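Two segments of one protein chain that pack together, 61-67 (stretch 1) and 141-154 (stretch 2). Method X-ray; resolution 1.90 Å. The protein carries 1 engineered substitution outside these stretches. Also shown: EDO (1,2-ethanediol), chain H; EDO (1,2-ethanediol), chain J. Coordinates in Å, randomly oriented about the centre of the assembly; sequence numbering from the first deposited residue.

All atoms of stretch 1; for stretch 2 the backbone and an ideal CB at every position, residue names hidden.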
ATOM      1  N   GLY A  61     -11.100  18.628  -6.080  1.00 50.41           N
ATOM      2  CA  GLY A  61      -9.691  18.313  -5.975  1.00 46.99           C
ATOM      3  C   GLY A  61      -8.843  19.547  -5.763  1.00 44.38           C
ATOM      4  O   GLY A  61      -9.290  20.539  -5.191  1.00 41.62           O
ATOM      5  N   ASN A  62      -7.591  19.448  -6.182  1.00 41.98           N
ATOM      6  CA  ASN A  62      -6.667  20.600  -6.261  1.00 41.27           C
ATOM      7  C   ASN A  62      -5.972  20.656  -7.610  1.00 42.50           C
ATOM      8  O   ASN A  62      -5.401  19.676  -8.080  1.00 41.66           O
ATOM      9  CB  ASN A  62      -5.589  20.535  -5.157  1.00 44.64           C
ATOM     10  CG  ASN A  62      -6.136  20.866  -3.755  1.00 46.60           C
ATOM     11  OD1 ASN A  62      -6.618  19.998  -3.076  1.00 47.05           O
ATOM     12  ND2 ASN A  62      -6.059  22.160  -3.351  1.00 44.64           N
ATOM     13  N   ILE A  63      -5.926  21.863  -8.177  1.00 39.98           N
ATOM     14  CA  ILE A  63      -5.189  22.165  -9.377  1.00 40.31           C
ATOM     15  C   ILE A  63      -4.148  23.209  -9.019  1.00 38.92           C
ATOM     16  O   ILE A  63      -4.491  24.301  -8.554  1.00 38.02           O
ATOM     17  CB  ILE A  63      -6.127  22.719 -10.472  1.00 40.14           C
ATOM     18  CG1 ILE A  63      -7.293  21.753 -10.713  1.00 42.16           C
ATOM     19  CG2 ILE A  63      -5.351  23.008 -11.773  1.00 44.82           C
ATOM     20  CD1 ILE A  63      -8.416  22.387 -11.598  1.00 46.48           C
ATOM     21  N   ASP A  64      -2.885  22.826  -9.146  1.00 38.92           N
ATOM     22  CA  ASP A  64      -1.757  23.727  -8.880  1.00 40.62           C
ATOM     23  C   ASP A  64      -1.149  24.155 -10.205  1.00 39.28           C
ATOM     24  O   ASP A  64      -1.048  23.355 -11.144  1.00 39.73           O
ATOM     25  CB  ASP A  64      -0.712  23.022  -8.026  1.00 41.43           C
ATOM     26  CG  ASP A  64      -1.196  22.712  -6.624  1.00 42.54           C
ATOM     27  OD1 ASP A  64      -2.157  23.374  -6.128  1.00 48.19           O
ATOM     28  OD2 ASP A  64      -0.542  21.846  -5.991  1.00 47.39           O
ATOM     29  N   VAL A  65      -0.735  25.417 -10.300  1.00 41.96           N
ATOM     30  CA  VAL A  65       0.034  25.858 -11.429  1.00 40.14           C
ATOM     31  C   VAL A  65       1.364  26.429 -10.970  1.00 40.34           C
ATOM     32  O   VAL A  65       1.444  27.063  -9.923  1.00 41.09           O
ATOM     33  CB  VAL A  65      -0.662  26.981 -12.278  1.00 41.45           C
ATOM     34  CG1 VAL A  65      -1.834  26.424 -13.002  1.00 46.09           C
ATOM     35  CG2 VAL A  65      -1.094  28.173 -11.436  1.00 39.44           C
ATOM     36  N   ALA A  66       2.368  26.253 -11.827  1.00 41.93           N
ATOM     37  CA  ALA A  66       3.691  26.852 -11.696  1.00 37.69           C
ATOM     38  C   ALA A  66       3.820  27.920 -12.762  1.00 36.44           C
ATOM     39  O   ALA A  66       3.483  27.655 -13.905  1.00 37.65           O
ATOM     40  CB  ALA A  66       4.729  25.789 -11.939  1.00 39.71           C
ATOM     41  N   ARG A  67       4.352  29.080 -12.405  1.00 36.91           N
ATOM     42  CA  ARG A  67       4.557  30.152 -13.324  1.00 38.32           C
ATOM     43  C   ARG A  67       6.022  30.486 -13.318  1.00 42.46           C
ATOM     44  O   ARG A  67       6.684  30.395 -12.263  1.00 45.05           O
ATOM     45  CB  ARG A  67       3.727  31.378 -12.922  1.00 39.42           C
ATOM     46  CG  ARG A  67       2.179  31.152 -12.985  1.00 37.24           C
ATOM     47  CD  ARG A  67       1.444  32.438 -12.637  1.00 39.75           C
ATOM     48  NE  ARG A  67      -0.000  32.336 -12.877  1.00 35.53           N
ATOM     49  CZ  ARG A  67      -0.895  31.951 -11.971  1.00 43.11           C
ATOM     50  NH1 ARG A  67      -0.537  31.640 -10.728  1.00 40.71           N
ATOM     51  NH2 ARG A  67      -2.172  31.888 -12.316  1.00 37.40           N
ATOM     52  N   UNK A 141      13.030  22.849 -13.182  1.00 49.01           N
ATOM     53  CA  UNK A 141      12.586  22.537 -11.832  1.00 50.31           C
ATOM     54  C   UNK A 141      11.098  22.713 -11.616  1.00 49.54           C
ATOM     55  O   UNK A 141      10.647  22.742 -10.487  1.00 50.18           O
ATOM     56  CB  UNK A 141      13.343  23.411 -10.830  1.00 50.31           C
ATOM     57  N   UNK A 142      10.344  22.779 -12.707  1.00 49.21           N
ATOM     58  CA  UNK A 142       8.899  22.937 -12.656  1.00 46.69           C
ATOM     59  C   UNK A 142       8.281  21.759 -11.918  1.00 40.93           C
ATOM     60  O   UNK A 142       7.504  21.963 -10.994  1.00 43.29           O
ATOM     61  CB  UNK A 142       8.314  23.060 -14.064  1.00 46.69           C
ATOM     62  N   UNK A 143       8.611  20.539 -12.334  1.00 40.16           N
ATOM     63  CA  UNK A 143       8.030  19.341 -11.704  1.00 37.60           C
ATOM     64  C   UNK A 143       8.316  19.219 -10.222  1.00 45.26           C
ATOM     65  O   UNK A 143       7.468  18.806  -9.424  1.00 40.98           O
ATOM     66  CB  UNK A 143       8.549  18.086 -12.408  1.00 37.60           C
ATOM     67  N   UNK A 144       9.531  19.588  -9.859  1.00 48.02           N
ATOM     68  CA  UNK A 144       9.976  19.545  -8.470  1.00 48.95           C
ATOM     69  C   UNK A 144       9.174  20.558  -7.602  1.00 44.63           C
ATOM     70  O   UNK A 144       8.722  20.237  -6.517  1.00 43.26           O
ATOM     71  CB  UNK A 144      11.475  19.841  -8.394  1.00 48.95           C
ATOM     72  N   UNK A 145       9.009  21.773  -8.110  1.00 43.15           N
ATOM     73  CA  UNK A 145       8.236  22.831  -7.426  1.00 41.43           C
ATOM     74  C   UNK A 145       6.799  22.386  -7.208  1.00 40.78           C
ATOM     75  O   UNK A 145       6.250  22.492  -6.091  1.00 45.34           O
ATOM     76  CB  UNK A 145       8.262  24.131  -8.232  1.00 41.43           C
ATOM     77  N   UNK A 146       6.216  21.760  -8.223  1.00 41.79           N
ATOM     78  CA  UNK A 146       4.850  21.213  -8.087  1.00 39.24           C
ATOM     79  C   UNK A 146       4.701  20.140  -7.041  1.00 42.57           C
ATOM     80  O   UNK A 146       3.796  20.180  -6.214  1.00 40.27           O
ATOM     81  CB  UNK A 146       4.387  20.642  -9.429  1.00 39.24           C
ATOM     82  N   UNK A 147       5.589  19.158  -7.083  1.00 45.60           N
ATOM     83  CA  UNK A 147       5.585  18.115  -6.081  1.00 44.94           C
ATOM     84  C   UNK A 147       5.821  18.593  -4.660  1.00 42.39           C
ATOM     85  O   UNK A 147       5.156  18.133  -3.759  1.00 44.44           O
ATOM     86  CB  UNK A 147       6.648  17.074  -6.439  1.00 44.94           C
ATOM     87  N   UNK A 148       6.813  19.453  -4.475  1.00 40.70           N
ATOM     88  CA  UNK A 148       7.073  20.049  -3.177  1.00 43.96           C
ATOM     89  C   UNK A 148       5.860  20.803  -2.607  1.00 42.80           C
ATOM     90  O   UNK A 148       5.514  20.618  -1.436  1.00 42.87           O
ATOM     91  CB  UNK A 148       8.268  20.999  -3.285  1.00 43.96           C
ATOM     92  N   UNK A 149       5.169  21.554  -3.445  1.00 40.37           N
ATOM     93  CA  UNK A 149       3.930  22.250  -3.067  1.00 39.56           C
ATOM     94  C   UNK A 149       2.870  21.253  -2.581  1.00 39.80           C
ATOM     95  O   UNK A 149       2.236  21.407  -1.519  1.00 39.99           O
ATOM     96  CB  UNK A 149       3.390  23.057  -4.250  1.00 39.56           C
ATOM     97  N   UNK A 150       2.719  20.162  -3.310  1.00 38.01           N
ATOM     98  CA  UNK A 150       1.615  19.239  -3.025  1.00 37.17           C
ATOM     99  C   UNK A 150       1.945  18.411  -1.827  1.00 38.06           C
ATOM    100  O   UNK A 150       1.045  17.995  -1.030  1.00 40.07           O
ATOM    101  CB  UNK A 150       1.316  18.335  -4.223  1.00 37.17           C
ATOM    102  N   UNK A 151       3.235  18.097  -1.714  1.00 39.79           N
ATOM    103  CA  UNK A 151       3.696  17.350  -0.512  1.00 39.06           C
ATOM    104  C   UNK A 151       3.534  18.176   0.742  1.00 41.85           C
ATOM    105  O   UNK A 151       3.058  17.671   1.745  1.00 45.19           O
ATOM    106  CB  UNK A 151       5.161  16.932  -0.658  1.00 39.06           C
ATOM    107  N   UNK A 152       3.852  19.456   0.695  1.00 42.23           N
ATOM    108  CA  UNK A 152       3.647  20.327   1.864  1.00 43.58           C
ATOM    109  C   UNK A 152       2.179  20.433   2.244  1.00 42.56           C
ATOM    110  O   UNK A 152       1.853  20.411   3.396  1.00 43.97           O
ATOM    111  CB  UNK A 152       4.206  21.725   1.589  1.00 43.58           C
ATOM    112  N   UNK A 153       1.284  20.515   1.272  1.00 38.62           N
ATOM    113  CA  UNK A 153      -0.171  20.524   1.556  1.00 38.59           C
ATOM    114  C   UNK A 153      -0.674  19.221   2.161  1.00 41.28           C
ATOM    115  O   UNK A 153      -1.545  19.210   3.045  1.00 40.79           O
ATOM    116  CB  UNK A 153      -0.952  20.807   0.271  1.00 38.59           C
ATOM    117  N   UNK A 154      -0.149  18.114   1.677  1.00 43.15           N
ATOM    118  CA  UNK A 154      -0.527  16.826   2.194  1.00 41.04           C
ATOM    119  C   UNK A 154      -0.072  16.600   3.641  1.00 46.23           C
ATOM    120  O   UNK A 154      -0.712  15.845   4.397  1.00 45.77           O
ATOM    121  CB  UNK A 154       0.045  15.732   1.290  1.00 41.04           C
TER
HETATM  122  C1  EDO H 210      -5.228  23.940  -5.911  1.00 29.22           C
HETATM  123  O1  EDO H 210      -4.425  23.894  -4.771  1.00 39.19           O
HETATM  124  C2  EDO H 210      -6.709  24.129  -5.679  1.00 46.43           C
HETATM  125  O2  EDO H 210      -7.372  24.022  -6.937  1.00 32.57           O
HETATM  126  C1  EDO J 212      -2.557  17.126   6.871  1.00 52.54           C
HETATM  127  O1  EDO J 212      -2.666  18.135   5.863  1.00 60.86           O
HETATM  128  C2  EDO J 212      -1.868  17.635   8.109  1.00 56.11           C
HETATM  129  O2  EDO J 212      -0.447  17.409   8.087  1.00 51.33           O

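Stretch 1 is a strand whose N62, D64 and A66 point toward the helix of stretch 2, while I63, V65 and R67 point away. The axes run at 140°, so the start of the helix lies near A66 and its later turns near D64 and N62.

Position 141 has phi/psi of 82/17°, and positive phi by itself favours glycine. The residue is G141, at the N-cap position.

At 142 the CA-to-CB bond points sideways and the ideal CB lies 5.0 Å from A66 CB. With the methyl group of A66 nearby, a small or medium apolar side chain would suit. V142, in the t rotamer, brings CG1 to 4.1 Å from A66 CB.

Position 143 points away from the strand and has room for a CB, so stretch 1 sets no preference there; it is G143. Position 144 is out of reach and equally unconstrained, and it is S144.

Position 145 points toward the strand, its ideal CB 5.4 Å from A66 CB. Several small side chains would fit; A145 is too short to touch the strand.

At 146 the bond points sideways and nothing of stretch 1 lies within 5.5 Å of the ideal CB. A longer apolar side chain could nevertheless reach the strand between D64 and A66. L146, m at chi1 and t at chi2, does so: CD2 lies 4.0 Å from D64 CB and 4.2 Å from A66 CB. Its backbone also takes part, since one water donates to both L146 O (2.7 Å from the water oxygen) and D64 OD2 (2.6 Å).

Position 147 points away and 148 is out of reach, so the strand selects neither; they are L147 and N148.

Position 149 points toward the strand, its ideal CB 4.5 Å from D64 OD2. A polar or basic group would suit the carboxylate. H149 turns its ring edge to it, with CD2 3.3 Å from D64 OD2.

Position 150 points sideways, its ideal CB 4.3 Å from D64 OD2, which would admit a small residue; G150 is found. Positions 151, 152 and 154 are out of reach and hold I151, A152 and A154.

Position 153 points toward the strand but from a distance, so a long basic side chain, arginine or lysine, could span the gap to D64. In a salt bridge, R153 NH1 donates to D64 OD1 at 2.9 Å and R153 NH2 to D64 OD2 at 3.0 Å, pairing both carboxylate oxygens. N62 ND2 lies over one guanidinium face, 3.5 Å from R153 NH1. O1 of the chain H ethanediol accepts from N62 ND2 (2.8 Å) and donates to D64 OD1 (2.7 Å).

Stretch 2 141-154: GVGSALLNHGIARA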
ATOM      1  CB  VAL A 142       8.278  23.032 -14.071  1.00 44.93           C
ATOM      2  CG1 VAL A 142       6.764  22.906 -14.021  1.00 48.48           C
ATOM      3  CG2 VAL A 142       8.659  24.346 -14.727  1.00 41.47           C
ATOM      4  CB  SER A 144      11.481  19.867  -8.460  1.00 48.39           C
ATOM      5  OG  SER A 144      11.989  20.097  -7.163  1.00 58.01           O
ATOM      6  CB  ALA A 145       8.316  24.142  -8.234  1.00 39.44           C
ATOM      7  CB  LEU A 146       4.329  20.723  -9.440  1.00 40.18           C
ATOM      8  CG  LEU A 146       4.040  21.865 -10.423  1.00 38.49           C
ATOM      9  CD1 LEU A 146       3.963  21.356 -11.808  1.00 38.32           C
ATOM     10  CD2 LEU A 146       2.760  22.593 -10.057  1.00 41.55           C
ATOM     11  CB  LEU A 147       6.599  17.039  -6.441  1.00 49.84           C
ATOM     12  CG  LEU A 147       5.898  16.040  -7.375  1.00 48.67           C
ATOM     13  CD1 LEU A 147       6.858  15.651  -8.446  1.00 64.17           C
ATOM     14  CD2 LEU A 147       5.369  14.896  -6.508  1.00 58.23           C
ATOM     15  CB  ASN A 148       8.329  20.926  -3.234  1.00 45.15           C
ATOM     16  CG  ASN A 148       9.631  20.091  -3.315  1.00 51.38           C
ATOM     17  OD1 ASN A 148       9.655  18.917  -2.975  1.00 51.58           O
ATOM     18  ND2 ASN A 148      10.711  20.721  -3.735  1.00 50.67           N
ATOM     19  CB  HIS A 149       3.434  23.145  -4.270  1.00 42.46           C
ATOM     20  CG  HIS A 149       2.297  24.051  -3.898  1.00 35.78           C
ATOM     21  ND1 HIS A 149       2.500  25.254  -3.269  1.00 41.29           N
ATOM     22  CD2 HIS A 149       0.960  23.832  -3.861  1.00 44.89           C
ATOM     23  CE1 HIS A 149       1.334  25.795  -2.968  1.00 43.57           C
ATOM     24  NE2 HIS A 149       0.382  24.948  -3.309  1.00 43.19           N
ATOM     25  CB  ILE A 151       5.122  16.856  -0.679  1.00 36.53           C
ATOM     26  CG1 ILE A 151       5.134  15.768  -1.746  1.00 44.38           C
ATOM     27  CG2 ILE A 151       5.681  16.226   0.679  1.00 41.58           C
ATOM     28  CD1 ILE A 151       6.447  15.492  -2.337  1.00 44.56           C
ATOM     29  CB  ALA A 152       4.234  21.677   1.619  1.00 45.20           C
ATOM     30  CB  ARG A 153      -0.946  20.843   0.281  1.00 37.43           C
ATOM     31  CG  ARG A 153      -2.467  20.838   0.454  1.00 39.80           C
ATOM     32  CD  ARG A 153      -3.123  21.437  -0.775  1.00 41.85           C
ATOM     33  NE  ARG A 153      -2.674  20.598  -1.876  1.00 43.30           N
ATOM     34  CZ  ARG A 153      -2.372  21.009  -3.092  1.00 40.32           C
ATOM     35  NH1 ARG A 153      -2.518  22.306  -3.456  1.00 37.05           N
ATOM     36  NH2 ARG A 153      -1.913  20.114  -3.953  1.00 42.14           N
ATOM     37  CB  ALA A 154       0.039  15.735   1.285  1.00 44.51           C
TER
HETATM   38  O   HOH W   1       1.297  20.414  -7.084  1.00 26.79           O
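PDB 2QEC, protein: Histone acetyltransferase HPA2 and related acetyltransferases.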